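Local atomic coordinates of adhesion and penetration protein autotransporter (Haemophilus influenzae, PDB entry 3SYJ), a protein that probably acts as a serine protease, promotes adherence and invasion by directly binding a host cell structure, and self-associates between bacteria in aggregates. Residues R151-S156 with L209-S214; G157-R162 with Y175-A180; F15-G20 with V54-V59. All coordinates share one frame; numbering follows the deposited sequence.

From the N terminus, contact 3 comes first: the end of helix 9-17 meets the turn at 54-59 and closes a loop that is complete before the other two begin. Contact 1 then opens at strand 151-155 and closes at loop 209-214, and contact 2, between 157-162 and 175-180, is nested wholly inside it. Contacts 1 and 2 meet in the seven-stranded sheet, where strands 151-155 and 179-182 are neighbours (G155 O to T179 N 2.9 Å); strand 159-162 belongs to another, smaller sheet. Contact 3 adjoins both, through S156 OG near N57 O and A180 against A16. All three belong to the serine protease domain of the passenger, tying its N-terminal helix, sheets and connecting loops together.

Contact 1 of 3, residues R151-S156 with L209-S214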
ATOM      1  N   ARG A 151      17.028  48.912  32.865  1.00 16.57           N
ATOM      2  CA  ARG A 151      16.377  50.195  33.087  1.00 16.19           C
ATOM      3  C   ARG A 151      16.123  50.838  31.727  1.00 19.15           C
ATOM      4  O   ARG A 151      17.015  50.844  30.878  1.00 20.40           O
ATOM      5  CB  ARG A 151      17.248  51.109  33.961  1.00 14.48           C
ATOM      6  CG  ARG A 151      16.470  51.766  35.089  1.00 20.94           C
ATOM      7  CD  ARG A 151      17.024  53.109  35.524  1.00 17.13           C
ATOM      8  NE  ARG A 151      18.034  53.031  36.573  1.00 25.29           N
ATOM      9  CZ  ARG A 151      17.969  53.671  37.742  1.00 22.93           C
ATOM     10  NH1 ARG A 151      16.934  54.437  38.042  1.00 18.22           N
ATOM     11  NH2 ARG A 151      18.954  53.549  38.616  1.00 28.32           N
ATOM     12  N   VAL A 152      14.919  51.368  31.509  1.00 13.46           N
ATOM     13  CA  VAL A 152      14.578  51.983  30.222  1.00 12.58           C
ATOM     14  C   VAL A 152      13.751  53.266  30.379  1.00 14.96           C
ATOM     15  O   VAL A 152      13.178  53.518  31.441  1.00 15.57           O
ATOM     16  CB  VAL A 152      13.800  51.010  29.315  1.00 12.54           C
ATOM     17  CG1 VAL A 152      14.594  49.739  29.079  1.00 12.47           C
ATOM     18  CG2 VAL A 152      12.454  50.679  29.930  1.00 12.48           C
ATOM     19  N   ARG A 153      13.702  54.076  29.321  1.00 12.45           N
ATOM     20  CA  ARG A 153      12.859  55.274  29.292  1.00 12.82           C
ATOM     21  C   ARG A 153      12.272  55.479  27.898  1.00 12.91           C
ATOM     22  O   ARG A 153      12.681  54.837  26.929  1.00 12.76           O
ATOM     23  CB  ARG A 153      13.625  56.532  29.737  1.00 12.81           C
ATOM     24  CG  ARG A 153      14.670  57.054  28.734  1.00 14.74           C
ATOM     25  CD  ARG A 153      14.976  58.546  28.950  1.00 11.70           C
ATOM     26  NE  ARG A 153      13.783  59.365  28.724  1.00 13.50           N
ATOM     27  CZ  ARG A 153      13.412  59.858  27.543  1.00 19.38           C
ATOM     28  NH1 ARG A 153      14.156  59.647  26.461  1.00 16.96           N
ATOM     29  NH2 ARG A 153      12.295  60.579  27.443  1.00 17.74           N
ATOM     30  N   ILE A 154      11.311  56.381  27.791  1.00 11.52           N
ATOM     31  CA  ILE A 154      10.606  56.553  26.539  1.00 11.39           C
ATOM     32  C   ILE A 154       9.942  57.912  26.558  1.00 11.36           C
ATOM     33  O   ILE A 154       9.468  58.358  27.602  1.00 15.35           O
ATOM     34  CB  ILE A 154       9.547  55.443  26.361  1.00 13.45           C
ATOM     35  CG1 ILE A 154       8.761  55.648  25.057  1.00 12.39           C
ATOM     36  CG2 ILE A 154       8.619  55.402  27.573  1.00 12.56           C
ATOM     37  CD1 ILE A 154       7.775  54.539  24.737  1.00 11.81           C
ATOM     38  N   GLY A 155       9.908  58.583  25.412  1.00 12.70           N
ATOM     39  CA  GLY A 155       9.291  59.900  25.346  1.00 14.31           C
ATOM     40  C   GLY A 155       9.140  60.454  23.943  1.00 14.34           C
ATOM     41  O   GLY A 155       9.601  59.853  22.971  1.00 13.08           O
ATOM     42  N   SER A 156       8.495  61.610  23.829  1.00 13.02           N
ATOM     43  CA  SER A 156       8.301  62.221  22.525  1.00 16.77           C
ATOM     44  C   SER A 156       8.870  63.636  22.451  1.00 17.96           C
ATOM     45  O   SER A 156       8.516  64.408  21.566  1.00 15.33           O
ATOM     46  CB  SER A 156       6.819  62.228  22.162  1.00 19.85           C
ATOM     47  OG  SER A 156       6.101  63.119  22.995  1.00 17.37           O
ATOM     48  N   LEU A 209      21.600  50.818  23.819  1.00 18.80           N
ATOM     49  CA  LEU A 209      20.758  51.888  23.286  1.00 14.62           C
ATOM     50  C   LEU A 209      20.408  52.930  24.333  1.00 16.76           C
ATOM     51  O   LEU A 209      19.236  53.144  24.625  1.00 18.65           O
ATOM     52  CB  LEU A 209      19.474  51.304  22.688  1.00 14.89           C
ATOM     53  CG  LEU A 209      19.652  50.339  21.510  1.00 12.63           C
ATOM     54  CD1 LEU A 209      18.363  49.568  21.255  1.00 18.05           C
ATOM     55  CD2 LEU A 209      20.108  51.059  20.242  1.00 11.79           C
ATOM     56  N   PRO A 210      21.422  53.588  24.909  1.00 19.47           N
ATOM     57  CA  PRO A 210      21.112  54.620  25.904  1.00 18.23           C
ATOM     58  C   PRO A 210      20.452  55.803  25.228  1.00 19.68           C
ATOM     59  O   PRO A 210      20.875  56.194  24.140  1.00 18.05           O
ATOM     60  CB  PRO A 210      22.487  55.046  26.423  1.00 16.39           C
ATOM     61  CG  PRO A 210      23.457  54.043  25.895  1.00 22.03           C
ATOM     62  CD  PRO A 210      22.867  53.489  24.648  1.00 20.87           C
ATOM     63  N   ILE A 211      19.435  56.373  25.863  1.00 18.92           N
ATOM     64  CA  ILE A 211      18.733  57.518  25.297  1.00 15.61           C
ATOM     65  C   ILE A 211      18.433  58.564  26.368  1.00 16.64           C
ATOM     66  O   ILE A 211      17.939  58.247  27.452  1.00 18.37           O
ATOM     67  CB  ILE A 211      17.435  57.079  24.590  1.00 13.89           C
ATOM     68  CG1 ILE A 211      16.813  58.234  23.804  1.00 13.70           C
ATOM     69  CG2 ILE A 211      16.445  56.488  25.589  1.00 15.90           C
ATOM     70  CD1 ILE A 211      15.602  57.809  23.000  1.00 12.47           C
ATOM     71  N   ALA A 212      18.748  59.813  26.060  1.00 17.37           N
ATOM     72  CA  ALA A 212      18.553  60.903  27.005  1.00 18.80           C
ATOM     73  C   ALA A 212      17.349  61.722  26.588  1.00 18.17           C
ATOM     74  O   ALA A 212      17.003  61.773  25.410  1.00 19.83           O
ATOM     75  CB  ALA A 212      19.792  61.780  27.056  1.00 20.08           C
ATOM     76  N   GLY A 213      16.718  62.373  27.554  1.00 22.26           N
ATOM     77  CA  GLY A 213      15.546  63.180  27.278  1.00 18.87           C
ATOM     78  C   GLY A 213      15.934  64.588  26.890  1.00 24.60           C
ATOM     79  O   GLY A 213      17.085  64.984  27.048  1.00 29.95           O
ATOM     80  N   SER A 214      14.967  65.342  26.380  1.00 26.02           N
ATOM     81  CA  SER A 214      15.184  66.725  25.976  1.00 25.52           C
ATOM     82  C   SER A 214      13.902  67.527  26.196  1.00 27.78           C
ATOM     83  O   SER A 214      12.975  67.045  26.844  1.00 24.35           O
ATOM     84  CB  SER A 214      15.606  66.783  24.513  1.00 24.84           C
ATOM     85  OG  SER A 214      14.820  65.905  23.729  1.00 25.54           O
TER
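R153 turns its CG between its own backbone N and carbonyl carbon (chi1 72°), and a bend at chi3 (-63°) turns the chain's end along the loop, so that it lies over I211, A212 and G213. This is a loop-on-strand packing contact inside the serine protease domain, whose family belongs to the trypsin-like PA clan. Strand 151-155 is an inner strand of an antiparallel sheet, hydrogen-bonded to 179-182 and 221-226, and loop 209-214 runs past it without a backbone bond; the nearest CA atoms, of R153 and I211, are 7.4 Å apart.

The evidence for packing is the aliphatic half of the arginine. R153 CG meets I211 CG2 at 3.7 Å, the two side chains set nearly perpendicular, while R153 CD comes within 3.3 Å of I211 O. Further along, the loop backbone covers one face of the flat group: G213 CA stands 3.8 Å off the guanidinium plane, displaced toward its rim. R153 NH1 is 3.7 Å from A212 O, too far to be counted as a bond.

The charge is met outside the two segments. R153 NH2 makes a salt bridge with D217 and a hydrogen bond to the hydroxyl of S220, and D217 also accepts from S214 N through its other oxygen. R153 therefore reaches, through D217, the residue next to S218, the active-site serine by similarity; G213 lies about 8 Å from S218, side chain to side chain. On its own strand, R153 NH2 passes close to G155, which has no side chain, at 3.7 Å from G155 CA.

Contact 2 of 3, residues G157-R162 with Y175-A180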
ATOM      1  N   GLY A 157       9.752  63.978  23.380  1.00 15.65           N
ATOM      2  CA  GLY A 157      10.378  65.287  23.361  1.00 19.77           C
ATOM      3  C   GLY A 157      11.196  65.541  22.102  1.00 19.21           C
ATOM      4  O   GLY A 157      11.447  64.626  21.321  1.00 18.28           O
ATOM      5  N   ARG A 158      11.602  66.788  21.893  1.00 21.84           N
ATOM      6  CA  ARG A 158      12.439  67.133  20.748  1.00 21.64           C
ATOM      7  C   ARG A 158      13.441  66.033  20.426  1.00 15.37           C
ATOM      8  O   ARG A 158      14.163  65.554  21.305  1.00 14.82           O
ATOM      9  CB  ARG A 158      13.183  68.434  21.008  1.00 23.22           C
ATOM     10  CG  ARG A 158      12.269  69.613  21.166  1.00 26.41           C
ATOM     11  CD  ARG A 158      13.065  70.883  21.342  1.00 37.90           C
ATOM     12  NE  ARG A 158      12.230  72.053  21.110  1.00 48.44           N
ATOM     13  CZ  ARG A 158      12.557  73.287  21.477  1.00 56.10           C
ATOM     14  NH1 ARG A 158      13.706  73.509  22.106  1.00 47.58           N
ATOM     15  NH2 ARG A 158      11.730  74.297  21.220  1.00 53.66           N
ATOM     16  N   GLN A 159      13.485  65.637  19.161  1.00 13.37           N
ATOM     17  CA  GLN A 159      14.289  64.489  18.762  1.00 16.91           C
ATOM     18  C   GLN A 159      15.610  64.903  18.101  1.00 16.88           C
ATOM     19  O   GLN A 159      15.623  65.688  17.155  1.00 17.60           O
ATOM     20  CB  GLN A 159      13.482  63.557  17.843  1.00 15.29           C
ATOM     21  CG  GLN A 159      12.108  63.151  18.372  1.00 15.33           C
ATOM     22  CD  GLN A 159      12.153  62.155  19.533  1.00 17.68           C
ATOM     23  OE1 GLN A 159      13.225  61.741  19.989  1.00 13.23           O
ATOM     24  NE2 GLN A 159      10.971  61.765  20.016  1.00 17.13           N
ATOM     25  N   PHE A 160      16.710  64.366  18.612  1.00 13.96           N
ATOM     26  CA  PHE A 160      18.023  64.607  18.054  1.00 17.70           C
ATOM     27  C   PHE A 160      18.704  63.283  17.766  1.00 20.18           C
ATOM     28  O   PHE A 160      18.393  62.273  18.398  1.00 18.86           O
ATOM     29  CB  PHE A 160      18.899  65.350  19.062  1.00 20.59           C
ATOM     30  CG  PHE A 160      18.398  66.718  19.433  1.00 25.79           C
ATOM     31  CD1 PHE A 160      18.906  67.847  18.814  1.00 23.61           C
ATOM     32  CD2 PHE A 160      17.446  66.878  20.429  1.00 24.46           C
ATOM     33  CE1 PHE A 160      18.461  69.108  19.167  1.00 21.74           C
ATOM     34  CE2 PHE A 160      17.000  68.139  20.785  1.00 21.88           C
ATOM     35  CZ  PHE A 160      17.509  69.254  20.151  1.00 22.83           C
ATOM     36  N   TRP A 161      19.638  63.282  16.821  1.00 20.35           N
ATOM     37  CA  TRP A 161      20.685  62.262  16.835  1.00 22.77           C
ATOM     38  C   TRP A 161      22.069  62.908  16.893  1.00 22.16           C
ATOM     39  O   TRP A 161      22.265  64.017  16.400  1.00 20.88           O
ATOM     40  CB  TRP A 161      20.554  61.238  15.699  1.00 17.34           C
ATOM     41  CG  TRP A 161      20.575  61.791  14.318  1.00 21.77           C
ATOM     42  CD1 TRP A 161      21.467  62.682  13.800  1.00 23.16           C
ATOM     43  CD2 TRP A 161      19.680  61.453  13.256  1.00 21.52           C
ATOM     44  NE1 TRP A 161      21.168  62.933  12.484  1.00 19.92           N
ATOM     45  CE2 TRP A 161      20.076  62.190  12.127  1.00 17.21           C
ATOM     46  CE3 TRP A 161      18.575  60.603  13.154  1.00 17.44           C
ATOM     47  CZ2 TRP A 161      19.410  62.107  10.916  1.00 18.58           C
ATOM     48  CZ3 TRP A 161      17.919  60.520  11.954  1.00 17.22           C
ATOM     49  CH2 TRP A 161      18.334  61.269  10.850  1.00 23.59           C
ATOM     50  N   ARG A 162      23.010  62.223  17.532  1.00 20.76           N
ATOM     51  CA  ARG A 162      24.342  62.770  17.754  1.00 22.76           C
ATOM     52  C   ARG A 162      25.382  61.915  17.056  1.00 24.41           C
ATOM     53  O   ARG A 162      25.309  60.690  17.107  1.00 20.92           O
ATOM     54  CB  ARG A 162      24.657  62.816  19.244  1.00 26.15           C
ATOM     55  CG  ARG A 162      23.644  63.584  20.048  1.00 27.39           C
ATOM     56  CD  ARG A 162      24.277  64.255  21.251  1.00 26.71           C
ATOM     57  NE  ARG A 162      23.512  65.448  21.584  1.00 33.56           N
ATOM     58  CZ  ARG A 162      23.874  66.677  21.250  1.00 35.09           C
ATOM     59  NH1 ARG A 162      25.013  66.883  20.606  1.00 35.04           N
ATOM     60  NH2 ARG A 162      23.106  67.702  21.578  1.00 47.46           N
ATOM     61  N   TYR A 175       6.651  66.096  20.600  1.00 19.87           N
ATOM     62  CA  TYR A 175       5.297  65.559  20.492  1.00 17.66           C
ATOM     63  C   TYR A 175       4.914  65.116  19.086  1.00 18.08           C
ATOM     64  O   TYR A 175       3.750  65.164  18.729  1.00 23.44           O
ATOM     65  CB  TYR A 175       4.267  66.566  21.014  1.00 17.75           C
ATOM     66  CG  TYR A 175       4.647  67.191  22.338  1.00 17.87           C
ATOM     67  CD1 TYR A 175       5.043  66.407  23.410  1.00 16.96           C
ATOM     68  CD2 TYR A 175       4.610  68.565  22.516  1.00 18.79           C
ATOM     69  CE1 TYR A 175       5.394  66.973  24.618  1.00 18.06           C
ATOM     70  CE2 TYR A 175       4.965  69.142  23.729  1.00 13.17           C
ATOM     71  CZ  TYR A 175       5.354  68.338  24.769  1.00 17.30           C
ATOM     72  OH  TYR A 175       5.701  68.897  25.977  1.00 25.16           O
ATOM     73  N   HIS A 176       5.887  64.670  18.300  1.00 22.09           N
ATOM     74  CA  HIS A 176       5.605  64.145  16.967  1.00 22.16           C
ATOM     75  C   HIS A 176       5.544  62.625  17.004  1.00 19.88           C
ATOM     76  O   HIS A 176       4.672  62.022  16.396  1.00 25.00           O
ATOM     77  CB  HIS A 176       6.677  64.573  15.965  1.00 22.75           C
ATOM     78  CG  HIS A 176       6.563  65.995  15.512  1.00 29.99           C
ATOM     79  ND1 HIS A 176       6.669  66.366  14.187  1.00 39.63           N
ATOM     80  CD2 HIS A 176       6.369  67.141  16.208  1.00 27.55           C
ATOM     81  CE1 HIS A 176       6.540  67.677  14.086  1.00 39.41           C
ATOM     82  NE2 HIS A 176       6.355  68.171  15.299  1.00 36.91           N
ATOM     83  N   TYR A 177       6.494  62.010  17.704  1.00 16.73           N
ATOM     84  CA  TYR A 177       6.532  60.559  17.841  1.00 15.75           C
ATOM     85  C   TYR A 177       7.386  60.119  19.037  1.00 17.85           C
ATOM     86  O   TYR A 177       8.059  60.934  19.682  1.00 16.53           O
ATOM     87  CB  TYR A 177       7.030  59.899  16.548  1.00 18.55           C
ATOM     88  CG  TYR A 177       8.398  60.394  16.113  1.00 17.76           C
ATOM     89  CD1 TYR A 177       9.557  59.866  16.669  1.00 15.87           C
ATOM     90  CD2 TYR A 177       8.522  61.400  15.168  1.00 16.94           C
ATOM     91  CE1 TYR A 177      10.807  60.326  16.291  1.00 16.40           C
ATOM     92  CE2 TYR A 177       9.753  61.864  14.782  1.00 20.10           C
ATOM     93  CZ  TYR A 177      10.893  61.325  15.346  1.00 16.93           C
ATOM     94  OH  TYR A 177      12.120  61.801  14.953  1.00 20.13           O
ATOM     95  N   LEU A 178       7.343  58.823  19.331  1.00 15.61           N
ATOM     96  CA  LEU A 178       8.053  58.272  20.476  1.00 15.22           C
ATOM     97  C   LEU A 178       9.422  57.739  20.084  1.00 14.52           C
ATOM     98  O   LEU A 178       9.584  57.161  19.013  1.00 12.05           O
ATOM     99  CB  LEU A 178       7.240  57.133  21.095  1.00 13.03           C
ATOM    100  CG  LEU A 178       5.876  57.504  21.681  1.00 14.77           C
ATOM    101  CD1 LEU A 178       5.055  56.253  21.870  1.00 12.27           C
ATOM    102  CD2 LEU A 178       6.026  58.268  22.995  1.00 12.14           C
ATOM    103  N   THR A 179      10.405  57.938  20.954  1.00 12.98           N
ATOM    104  CA  THR A 179      11.678  57.234  20.846  1.00 12.04           C
ATOM    105  C   THR A 179      11.996  56.677  22.214  1.00 13.73           C
ATOM    106  O   THR A 179      11.511  57.193  23.220  1.00 13.69           O
ATOM    107  CB  THR A 179      12.841  58.142  20.404  1.00 14.35           C
ATOM    108  OG1 THR A 179      12.961  59.252  21.303  1.00 15.48           O
ATOM    109  CG2 THR A 179      12.615  58.649  18.995  1.00 13.93           C
ATOM    110  N   ALA A 180      12.815  55.631  22.261  1.00 10.93           N
ATOM    111  CA  ALA A 180      13.077  54.950  23.518  1.00 11.29           C
ATOM    112  C   ALA A 180      14.349  54.113  23.448  1.00 11.53           C
ATOM    113  O   ALA A 180      14.928  53.938  22.385  1.00 13.53           O
ATOM    114  CB  ALA A 180      11.887  54.079  23.897  1.00 10.39           C
TER
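Q159 OE1 is gripped from two sources: the hydroxyl of T179, which donates with OG1 to OE1 at 2.8 Å, and the N-terminal amine of G1, which lies outside the two segments. The T179 hydroxyl approaches at a C=O...donor angle of 113° and is tilted 22° from the carbonyl plane. The other end of the same amide adds a weaker grip, Q159 NE2 to the backbone Y177 O at 3.0 Å, where the N-H...O angle is strongly bent. The amide thus bridges two alternate residues of 175-180, and its rotation is probably set mainly by the OE1 bonds, since the NE2 bond is weak.

Q159 gets there by a bend at chi2 (-72°), which swings the amide across the gap between backbones whose nearest CA atoms, Q159 and T179, are 8.0 Å apart. The T179 side chain points back at the glutamine from across that gap, and its methyl also touches, with CG2 3.3 Å from Q159 OE1. Y177 closes another side. Its ring is almost parallel to the amide, but the aliphatic CG of Q159 meets it obliquely, 3.7 Å from Y177 CE1, and Q159 CB lies 3.6 Å from Y177 OH. That hydroxyl is hydrogen-bonded to Y9 OH.

A buried glutamine thus ties together two parts of the protease domain. Strand 159-162 belongs to a small mixed sheet between strands 2-4 and 168-172, whereas T179 starts strand 179-182 at the border of the seven-stranded sheet; Y9 of helix 9-17 packs on both Q159 and T179, and Y177 also leans on V171 of strand 168-172.

Contact 3 of 3, residues F15-G20 with V54-V59; sequences FAENKG and VSRNGV
E17 and R56 carry nearly all the surface buried here, and a salt bridge joins them. R56 presents the two terminal nitrogens of its guanidinium end-on, and both reach a single oxygen: NH1 lies 3.0 Å from E17 OE1 and NH2 lies 3.1 Å from the same E17 OE1. Both N-H...O angles are bent, that of NH1 to 143°, as expected when one atom is forked between two donors. NH1 uses the syn lone pair of that oxygen; NH2 also comes from the syn side but tilted out of the carboxylate plane. The two flat groups are turned 42° against each other, and E17 OE2 is left 3.8 Å from R56 NH1, so this is not the parallel two-oxygen pairing.

Both chains fold to meet. A bend at chi2 (-65°) brings the E17 carboxylate round, and R56 doubles at chi2 and chi3 to carry its guanidinium to the helix end. The flank of R56 is lined by L178, whose CD1 is 3.7 Å from R56 NH1. Around E17 the field is mixed: E85 OE1 comes close to E17 OE2 with like charge, but E85 is itself salt-bridged to K19 NZ, so R56 and K19 together probably offset the two carboxylates.

The backbone of R56 lies in a type I turn from S55 to G58, closed by G58 N to S55 O at 2.8 Å. N57 OD1 braces it further, accepting from S55 OG at 2.7 Å and from V59 N at 3.0 Å on opposite faces, the latter an Asx turn.

The contact lies at the protein surface, where helix 9-17 ends in a Schellman motif at N18; beneath it, A16 packs on I154 and A180, while V54 packs on I154 and on strand 221-226.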
ATOM      1  N   PHE A  15      12.000  50.042  19.394  1.00 12.15           N
ATOM      2  CA  PHE A  15      12.058  49.902  20.847  1.00 14.37           C
ATOM      3  C   PHE A  15      10.809  50.526  21.478  1.00 15.67           C
ATOM      4  O   PHE A  15      10.127  49.888  22.277  1.00 12.48           O
ATOM      5  CB  PHE A  15      13.332  50.571  21.394  1.00 12.07           C
ATOM      6  CG  PHE A  15      13.821  50.000  22.701  1.00 15.83           C
ATOM      7  CD1 PHE A  15      14.685  48.916  22.719  1.00 14.81           C
ATOM      8  CD2 PHE A  15      13.428  50.556  23.911  1.00 13.33           C
ATOM      9  CE1 PHE A  15      15.145  48.392  23.917  1.00 17.02           C
ATOM     10  CE2 PHE A  15      13.883  50.037  25.114  1.00 14.20           C
ATOM     11  CZ  PHE A  15      14.746  48.956  25.118  1.00 12.67           C
ATOM     12  N   ALA A  16      10.500  51.764  21.088  1.00 14.68           N
ATOM     13  CA  ALA A  16       9.385  52.496  21.689  1.00 12.48           C
ATOM     14  C   ALA A  16       8.026  51.896  21.330  1.00 14.47           C
ATOM     15  O   ALA A  16       7.094  51.933  22.134  1.00 12.90           O
ATOM     16  CB  ALA A  16       9.435  53.951  21.289  1.00 13.83           C
ATOM     17  N   GLU A  17       7.918  51.353  20.120  1.00 12.45           N
ATOM     18  CA  GLU A  17       6.652  50.808  19.637  1.00 16.05           C
ATOM     19  C   GLU A  17       6.528  49.304  19.899  1.00 15.49           C
ATOM     20  O   GLU A  17       5.549  48.689  19.482  1.00 15.43           O
ATOM     21  CB  GLU A  17       6.473  51.080  18.130  1.00 13.08           C
ATOM     22  CG  GLU A  17       6.709  52.534  17.678  1.00 12.46           C
ATOM     23  CD  GLU A  17       5.694  53.527  18.241  1.00 17.23           C
ATOM     24  OE1 GLU A  17       4.597  53.109  18.678  1.00 14.43           O
ATOM     25  OE2 GLU A  17       5.996  54.741  18.235  1.00 14.28           O
ATOM     26  N   ASN A  18       7.508  48.713  20.580  1.00 13.75           N
ATOM     27  CA  ASN A  18       7.547  47.258  20.736  1.00 14.06           C
ATOM     28  C   ASN A  18       7.420  46.562  19.382  1.00 18.39           C
ATOM     29  O   ASN A  18       6.660  45.606  19.239  1.00 20.03           O
ATOM     30  CB  ASN A  18       6.439  46.757  21.683  1.00 11.49           C
ATOM     31  CG  ASN A  18       6.765  46.995  23.157  1.00 13.30           C
ATOM     32  OD1 ASN A  18       6.054  47.724  23.846  1.00 11.31           O
ATOM     33  ND2 ASN A  18       7.847  46.388  23.640  1.00  9.78           N
ATOM     34  N   LYS A  19       8.155  47.056  18.391  1.00 16.56           N
ATOM     35  CA  LYS A  19       8.152  46.460  17.061  1.00 16.03           C
ATOM     36  C   LYS A  19       9.530  45.924  16.710  1.00 16.03           C
ATOM     37  O   LYS A  19      10.406  45.839  17.565  1.00 16.80           O
ATOM     38  CB  LYS A  19       7.659  47.459  16.015  1.00 13.49           C
ATOM     39  CG  LYS A  19       6.216  47.845  16.245  1.00 15.98           C
ATOM     40  CD  LYS A  19       5.721  48.887  15.267  1.00 16.59           C
ATOM     41  CE  LYS A  19       4.220  49.048  15.405  1.00 16.59           C
ATOM     42  NZ  LYS A  19       3.664  49.951  14.372  1.00 20.59           N
ATOM     43  N   GLY A  20       9.720  45.555  15.450  1.00 17.59           N
ATOM     44  CA  GLY A  20      10.909  44.817  15.074  1.00 17.30           C
ATOM     45  C   GLY A  20      11.111  43.656  16.033  1.00 18.67           C
ATOM     46  O   GLY A  20      10.189  42.888  16.311  1.00 18.34           O
ATOM     47  N   VAL A  54       2.352  53.254  28.430  1.00 12.12           N
ATOM     48  CA  VAL A  54       2.744  54.635  28.170  1.00 11.25           C
ATOM     49  C   VAL A  54       1.791  55.300  27.181  1.00 11.68           C
ATOM     50  O   VAL A  54       1.451  54.724  26.140  1.00 11.46           O
ATOM     51  CB  VAL A  54       4.179  54.718  27.610  1.00 12.06           C
ATOM     52  CG1 VAL A  54       4.537  56.167  27.264  1.00 10.82           C
ATOM     53  CG2 VAL A  54       5.166  54.125  28.606  1.00 11.87           C
ATOM     54  N   SER A  55       1.361  56.514  27.499  1.00  8.98           N
ATOM     55  CA  SER A  55       0.430  57.201  26.624  1.00 15.84           C
ATOM     56  C   SER A  55       1.097  57.454  25.280  1.00 16.61           C
ATOM     57  O   SER A  55       2.304  57.643  25.207  1.00 15.97           O
ATOM     58  CB  SER A  55      -0.049  58.512  27.248  1.00 11.44           C
ATOM     59  OG  SER A  55       1.022  59.422  27.389  1.00 16.14           O
ATOM     60  N   ARG A  56       0.302  57.441  24.220  1.00 17.19           N
ATOM     61  CA  ARG A  56       0.791  57.731  22.880  1.00 13.80           C
ATOM     62  C   ARG A  56       1.602  59.028  22.797  1.00 19.33           C
ATOM     63  O   ARG A  56       2.527  59.131  21.997  1.00 17.77           O
ATOM     64  CB  ARG A  56      -0.388  57.824  21.917  1.00 18.22           C
ATOM     65  CG  ARG A  56      -0.964  56.490  21.495  1.00 18.00           C
ATOM     66  CD  ARG A  56      -0.110  55.915  20.385  1.00 23.12           C
ATOM     67  NE  ARG A  56       0.664  54.793  20.872  1.00 19.14           N
ATOM     68  CZ  ARG A  56       1.860  54.440  20.416  1.00 17.88           C
ATOM     69  NH1 ARG A  56       2.467  55.144  19.462  1.00 15.57           N
ATOM     70  NH2 ARG A  56       2.461  53.382  20.943  1.00 17.68           N
ATOM     71  N   ASN A  57       1.245  60.031  23.592  1.00 17.95           N
ATOM     72  CA  ASN A  57       1.957  61.306  23.525  1.00 20.75           C
ATOM     73  C   ASN A  57       3.209  61.333  24.392  1.00 22.58           C
ATOM     74  O   ASN A  57       3.880  62.355  24.486  1.00 24.37           O
ATOM     75  CB  ASN A  57       1.037  62.474  23.883  1.00 23.12           C
ATOM     76  CG  ASN A  57       0.566  62.423  25.312  1.00 21.70           C
ATOM     77  OD1 ASN A  57       1.199  61.801  26.165  1.00 23.74           O
ATOM     78  ND2 ASN A  57      -0.553  63.081  25.588  1.00 24.10           N
ATOM     79  N   GLY A  58       3.511  60.207  25.030  1.00 20.66           N
ATOM     80  CA  GLY A  58       4.758  60.044  25.746  1.00 16.36           C
ATOM     81  C   GLY A  58       4.895  60.758  27.077  1.00 19.93           C
ATOM     82  O   GLY A  58       5.908  60.597  27.756  1.00 23.29           O
ATOM     83  N   VAL A  59       3.905  61.544  27.479  1.00 17.24           N
ATOM     84  CA  VAL A  59       4.095  62.326  28.701  1.00 19.14           C
ATOM     85  C   VAL A  59       3.538  61.665  29.964  1.00 21.78           C
ATOM     86  O   VAL A  59       3.659  62.225  31.057  1.00 22.75           O
ATOM     87  CB  VAL A  59       3.537  63.760  28.580  1.00 16.58           C
ATOM     88  CG1 VAL A  59       4.138  64.467  27.375  1.00 17.13           C
ATOM     89  CG2 VAL A  59       2.028  63.736  28.492  1.00 18.45           C
TER